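Local coordinates for protein type II restriction enzyme NlaIV (Neisseria lactamica, PDB 6QM2) that recognises the double-stranded DNA sequence 5'-GGNNCC-3' and cuts it in the middle to leave blunt ends with 5'-phosphates, at residues A[197-202]-A[213-218]; A[94-99]-A[140-145]. All blocks are in the same frame, centred on the assembly; numbering follows the deposited sequence.

Overall arrangement
The two contacts lie on opposite sides of the chain's centre, with their own centres about 32 Å apart and their nearest atoms about 18 Å apart. They share no helix or strand. Interaction 1 is a mostly buried contact between helices 191-204 and 215-227. It is made by apolar atoms packed on a tryptophan, with one water at its polar margin. Interaction 2 is nearer the chain's centre but lies at the surface. It reaches across part of the mixed sheet, from the end of strand 88-95 to strand 138-147, over strand 124-132. There a direct salt bridge sits beside an aromatic pair. The chain completes interaction 2 before it reaches interaction 1.

Interaction 1. Residues A[197-202]-A[213-218]; sequences AIEETV and SLWKRK
Trp215 reaches from helix 215-227 to the flank of helix 191-204. Its CB leads to CG anti to the backbone N (chi1 -155°), and the indole then lies against the other helix. On the five-membered ring, CD1 and NE1 lie under Val202, whose CG2 sits over the face 4.0 Å from the ring centroid, a CH-pi contact. NE1 itself makes a weak hydrogen bond to Ser111 O of helix 107-116. On the six-membered ring, CE3 meets Glu199 CG at 3.7 Å, and CZ3 meets Glu199 CB and CA. Glu199 CA lies over the same face as Val202 CG2. Farther along this ring, Trp215 CZ2 is 3.8 Å from Ile198 CG2, which approaches obliquely. Ile114 and Ile115 of helix 107-116 also touch the indole, and Phe219 lies nearly parallel to it.

Glu199 extends past the ring to Lys216. Its OE2 is 3.6 Å from Lys216 CB, and a water links OE2 (3.0 Å) to Lys216 N (3.3 Å). Lys216 NZ turns instead to Glu220 and Ile233 O. This is plain helix-helix packing round a buried tryptophan. Dispersion and CH-pi contacts join the helices, while the carboxylate reaches the Lys216 backbone N through water.

Interaction 2. Residues A[94-99]-A[140-145]; sequences FNRNAS and IKDLWL
Arg96 CG stands anti to the backbone N, and a bend at chi2 (68°) turns the chain toward strand 138-147. Asp142 CG stands anti to its carbonyl carbon, beside the backbone N. These torsions bring Arg96 NE to 2.7 Å from Asp142 OD2, in a hydrogen-bonded salt bridge. OD2 lies almost in the guanidinium plane and is met nearly along its C-O axis. The bond is bent, with an N-H...O angle of 146°. It uses NE alone, so this is a single-point bridge. Arg96 CG also passes 4.1 Å from Lys141 CB.

Phe94 CG takes the crowded position between backbone N and carbonyl carbon (chi1 70°). Its ring meets Trp144 rim to rim, with Phe94 CE1 3.6 Å from Trp144 CZ3. Asp142 CB lies over one face of the indole, toward its rim.

Phe94 is in strand 88-95, whereas Arg96 sits in the type I turn that follows. Strand 124-132 pairs with both strands, and Lys141 and Asp142 form a classic beta bulge opposite its Gly129. The mixed sheet is consistent with the central sheet of the PD-(D/E)XK clan. Arg96 is also met by Tyr178, through cation-pi. Its positive charge would probably favour an ionised Asp142 at this partly exposed surface.

Interaction 1. Residues A[197-202]-A[213-218]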
# COMPACT_ATOMS: atom_id res chain seq x y z
N ALA A 197 -5.15 -25.41 -23.33
CA ALA A 197 -5.32 -23.96 -23.45
C ALA A 197 -3.97 -23.24 -23.42
O ALA A 197 -3.71 -22.37 -24.26
CB ALA A 197 -6.23 -23.42 -22.36
N ILE A 198 -3.11 -23.63 -22.46
CA ILE A 198 -1.76 -23.05 -22.35
C ILE A 198 -1.00 -23.28 -23.66
O ILE A 198 -0.42 -22.34 -24.20
CB ILE A 198 -0.93 -23.64 -21.17
CG1 ILE A 198 -1.57 -23.33 -19.80
CG2 ILE A 198 0.51 -23.11 -21.20
CD1 ILE A 198 -1.56 -21.88 -19.38
N GLU A 199 -1.02 -24.51 -24.16
CA GLU A 199 -0.32 -24.86 -25.41
C GLU A 199 -0.69 -23.92 -26.55
O GLU A 199 0.18 -23.39 -27.23
CB GLU A 199 -0.62 -26.30 -25.83
CG GLU A 199 0.21 -26.79 -27.02
CD GLU A 199 -0.38 -28.02 -27.70
OE1 GLU A 199 -1.11 -28.80 -27.05
OE2 GLU A 199 -0.10 -28.20 -28.91
N GLU A 200 -1.99 -23.73 -26.75
CA GLU A 200 -2.47 -22.91 -27.86
C GLU A 200 -2.16 -21.44 -27.62
O GLU A 200 -1.71 -20.74 -28.53
CB GLU A 200 -3.98 -23.12 -28.09
CG GLU A 200 -4.51 -22.52 -29.39
CD GLU A 200 -3.75 -22.97 -30.63
OE1 GLU A 200 -3.31 -24.15 -30.68
OE2 GLU A 200 -3.58 -22.15 -31.55
N THR A 201 -2.38 -20.98 -26.39
CA THR A 201 -2.02 -19.61 -25.99
C THR A 201 -0.56 -19.28 -26.29
O THR A 201 -0.25 -18.14 -26.66
CB THR A 201 -2.29 -19.36 -24.49
OG1 THR A 201 -3.63 -19.74 -24.18
CG2 THR A 201 -2.12 -17.89 -24.14
N VAL A 202 0.34 -20.26 -26.15
CA VAL A 202 1.75 -20.08 -26.49
C VAL A 202 1.89 -19.64 -27.95
O VAL A 202 2.63 -18.71 -28.25
CB VAL A 202 2.59 -21.36 -26.21
CG1 VAL A 202 3.99 -21.26 -26.82
CG2 VAL A 202 2.73 -21.60 -24.71
N SER A 213 6.18 -24.57 -31.48
CA SER A 213 6.24 -25.74 -32.35
C SER A 213 6.43 -27.04 -31.55
O SER A 213 5.65 -27.98 -31.68
CB SER A 213 7.37 -25.58 -33.38
OG SER A 213 7.33 -26.61 -34.35
N LEU A 214 7.45 -27.05 -30.70
CA LEU A 214 7.82 -28.25 -29.96
C LEU A 214 7.02 -28.46 -28.67
O LEU A 214 7.05 -29.55 -28.10
CB LEU A 214 9.33 -28.23 -29.66
CG LEU A 214 10.29 -27.89 -30.82
CD1 LEU A 214 11.74 -27.97 -30.36
CD2 LEU A 214 10.06 -28.80 -32.02
N TRP A 215 6.29 -27.42 -28.24
CA TRP A 215 5.71 -27.33 -26.88
C TRP A 215 4.96 -28.58 -26.37
O TRP A 215 5.17 -28.99 -25.23
CB TRP A 215 4.77 -26.11 -26.77
CG TRP A 215 4.62 -25.60 -25.36
CD1 TRP A 215 5.33 -24.59 -24.79
CD2 TRP A 215 3.74 -26.10 -24.35
NE1 TRP A 215 4.94 -24.41 -23.48
CE2 TRP A 215 3.97 -25.33 -23.18
CE3 TRP A 215 2.77 -27.12 -24.31
CZ2 TRP A 215 3.27 -25.55 -21.99
CZ3 TRP A 215 2.08 -27.34 -23.12
CH2 TRP A 215 2.33 -26.55 -21.98
N LYS A 216 4.09 -29.15 -27.21
CA LYS A 216 3.26 -30.30 -26.81
C LYS A 216 4.12 -31.52 -26.47
O LYS A 216 3.95 -32.12 -25.41
CB LYS A 216 2.28 -30.67 -27.93
CG LYS A 216 1.27 -31.76 -27.59
CD LYS A 216 0.51 -32.21 -28.84
CE LYS A 216 0.00 -33.65 -28.72
NZ LYS A 216 -0.91 -33.82 -27.56
N ARG A 217 5.02 -31.87 -27.39
CA ARG A 217 5.93 -33.01 -27.21
C ARG A 217 6.82 -32.79 -25.99
O ARG A 217 6.87 -33.64 -25.09
CB ARG A 217 6.77 -33.23 -28.48
CG ARG A 217 7.57 -34.54 -28.51
CD ARG A 217 8.45 -34.64 -29.76
NE ARG A 217 9.39 -33.52 -29.88
CZ ARG A 217 10.55 -33.37 -29.22
NH1 ARG A 217 10.97 -34.29 -28.34
NH2 ARG A 217 11.30 -32.29 -29.42
N LYS A 218 7.49 -31.64 -25.94
CA LYS A 218 8.37 -31.29 -24.82
C LYS A 218 7.67 -31.38 -23.46
O LYS A 218 8.29 -31.80 -22.49
CB LYS A 218 8.96 -29.88 -25.00
CG LYS A 218 9.96 -29.78 -26.14
CD LYS A 218 10.81 -28.52 -26.06
CE LYS A 218 11.84 -28.61 -24.93
NZ LYS A 218 12.95 -27.64 -25.13
O HOH W 1 2.68 -27.55 -29.68

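Interaction 2. Residues A[94-99]-A[140-145]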
# COMPACT_ATOMS: atom_id res chain seq x y z
N PHE A 94 -8.62 -12.56 -1.68
CA PHE A 94 -9.35 -11.51 -2.38
C PHE A 94 -10.56 -11.07 -1.55
O PHE A 94 -11.13 -11.86 -0.80
CB PHE A 94 -9.79 -11.97 -3.78
CG PHE A 94 -10.88 -13.02 -3.77
CD1 PHE A 94 -10.59 -14.34 -3.46
CD2 PHE A 94 -12.18 -12.68 -4.10
CE1 PHE A 94 -11.59 -15.31 -3.46
CE2 PHE A 94 -13.19 -13.64 -4.11
CZ PHE A 94 -12.89 -14.96 -3.79
N ASN A 95 -10.93 -9.80 -1.70
CA ASN A 95 -12.12 -9.27 -1.05
C ASN A 95 -13.34 -9.94 -1.68
O ASN A 95 -13.56 -9.83 -2.89
CB ASN A 95 -12.19 -7.75 -1.22
CG ASN A 95 -13.38 -7.14 -0.50
OD1 ASN A 95 -14.42 -6.90 -1.11
ND2 ASN A 95 -13.24 -6.92 0.80
N ARG A 96 -14.13 -10.63 -0.85
CA ARG A 96 -15.24 -11.46 -1.32
C ARG A 96 -16.37 -10.66 -2.00
O ARG A 96 -17.11 -11.23 -2.81
CB ARG A 96 -15.79 -12.30 -0.15
CG ARG A 96 -16.92 -13.28 -0.47
CD ARG A 96 -16.48 -14.44 -1.35
NE ARG A 96 -17.62 -15.15 -1.92
CZ ARG A 96 -18.35 -14.74 -2.96
NH1 ARG A 96 -18.09 -13.59 -3.58
NH2 ARG A 96 -19.37 -15.48 -3.39
N ASN A 97 -16.50 -9.37 -1.69
CA ASN A 97 -17.57 -8.53 -2.27
C ASN A 97 -17.42 -8.34 -3.79
O ASN A 97 -18.43 -8.24 -4.50
CB ASN A 97 -17.66 -7.16 -1.59
CG ASN A 97 -17.79 -7.25 -0.08
OD1 ASN A 97 -17.06 -6.60 0.66
ND2 ASN A 97 -18.73 -8.08 0.38
N ALA A 98 -16.18 -8.28 -4.27
CA ALA A 98 -15.87 -8.20 -5.70
C ALA A 98 -15.27 -9.52 -6.23
O ALA A 98 -15.00 -10.44 -5.46
CB ALA A 98 -14.92 -7.05 -5.96
N SER A 99 -15.07 -9.58 -7.55
CA SER A 99 -14.46 -10.75 -8.20
C SER A 99 -12.98 -10.90 -7.82
O SER A 99 -12.36 -9.93 -7.37
CB SER A 99 -14.58 -10.64 -9.73
OG SER A 99 -15.93 -10.80 -10.13
N ILE A 140 -13.30 -14.18 7.39
CA ILE A 140 -13.11 -15.06 6.24
C ILE A 140 -14.47 -15.63 5.86
O ILE A 140 -14.93 -16.60 6.46
CB ILE A 140 -12.11 -16.21 6.55
CG1 ILE A 140 -10.81 -15.67 7.17
CG2 ILE A 140 -11.84 -17.04 5.30
CD1 ILE A 140 -10.13 -14.55 6.40
N LYS A 141 -15.11 -15.01 4.87
CA LYS A 141 -16.45 -15.43 4.42
C LYS A 141 -16.44 -16.79 3.72
O LYS A 141 -17.37 -17.58 3.91
CB LYS A 141 -17.08 -14.37 3.50
CG LYS A 141 -17.55 -13.11 4.23
CD LYS A 141 -18.38 -12.20 3.33
CE LYS A 141 -19.82 -12.69 3.18
NZ LYS A 141 -20.46 -12.21 1.93
N ASP A 142 -15.41 -17.05 2.92
CA ASP A 142 -15.23 -18.33 2.24
C ASP A 142 -13.78 -18.80 2.31
O ASP A 142 -12.86 -18.00 2.45
CB ASP A 142 -15.65 -18.21 0.77
CG ASP A 142 -17.15 -18.13 0.58
OD1 ASP A 142 -17.86 -19.05 1.04
OD2 ASP A 142 -17.63 -17.17 -0.06
N LEU A 143 -13.59 -20.12 2.21
CA LEU A 143 -12.27 -20.73 2.08
C LEU A 143 -12.35 -21.85 1.05
O LEU A 143 -13.30 -22.63 1.06
CB LEU A 143 -11.76 -21.26 3.42
CG LEU A 143 -10.28 -21.65 3.48
CD1 LEU A 143 -9.38 -20.43 3.46
CD2 LEU A 143 -9.97 -22.49 4.71
N TRP A 144 -11.35 -21.92 0.17
CA TRP A 144 -11.28 -22.95 -0.87
C TRP A 144 -9.90 -23.59 -0.92
O TRP A 144 -8.89 -22.95 -0.60
CB TRP A 144 -11.56 -22.36 -2.24
CG TRP A 144 -12.94 -21.81 -2.46
CD1 TRP A 144 -14.05 -22.51 -2.83
CD2 TRP A 144 -13.33 -20.44 -2.37
NE1 TRP A 144 -15.12 -21.66 -2.96
CE2 TRP A 144 -14.71 -20.38 -2.68
CE3 TRP A 144 -12.66 -19.25 -2.04
CZ2 TRP A 144 -15.43 -19.18 -2.68
CZ3 TRP A 144 -13.38 -18.05 -2.05
CH2 TRP A 144 -14.75 -18.03 -2.37
N LEU A 145 -9.87 -24.86 -1.35
CA LEU A 145 -8.64 -25.54 -1.76
C LEU A 145 -8.87 -26.05 -3.17
O LEU A 145 -9.69 -26.94 -3.39
CB LEU A 145 -8.30 -26.70 -0.81
CG LEU A 145 -6.91 -27.33 -1.01
CD1 LEU A 145 -5.80 -26.37 -0.58
CD2 LEU A 145 -6.81 -28.63 -0.24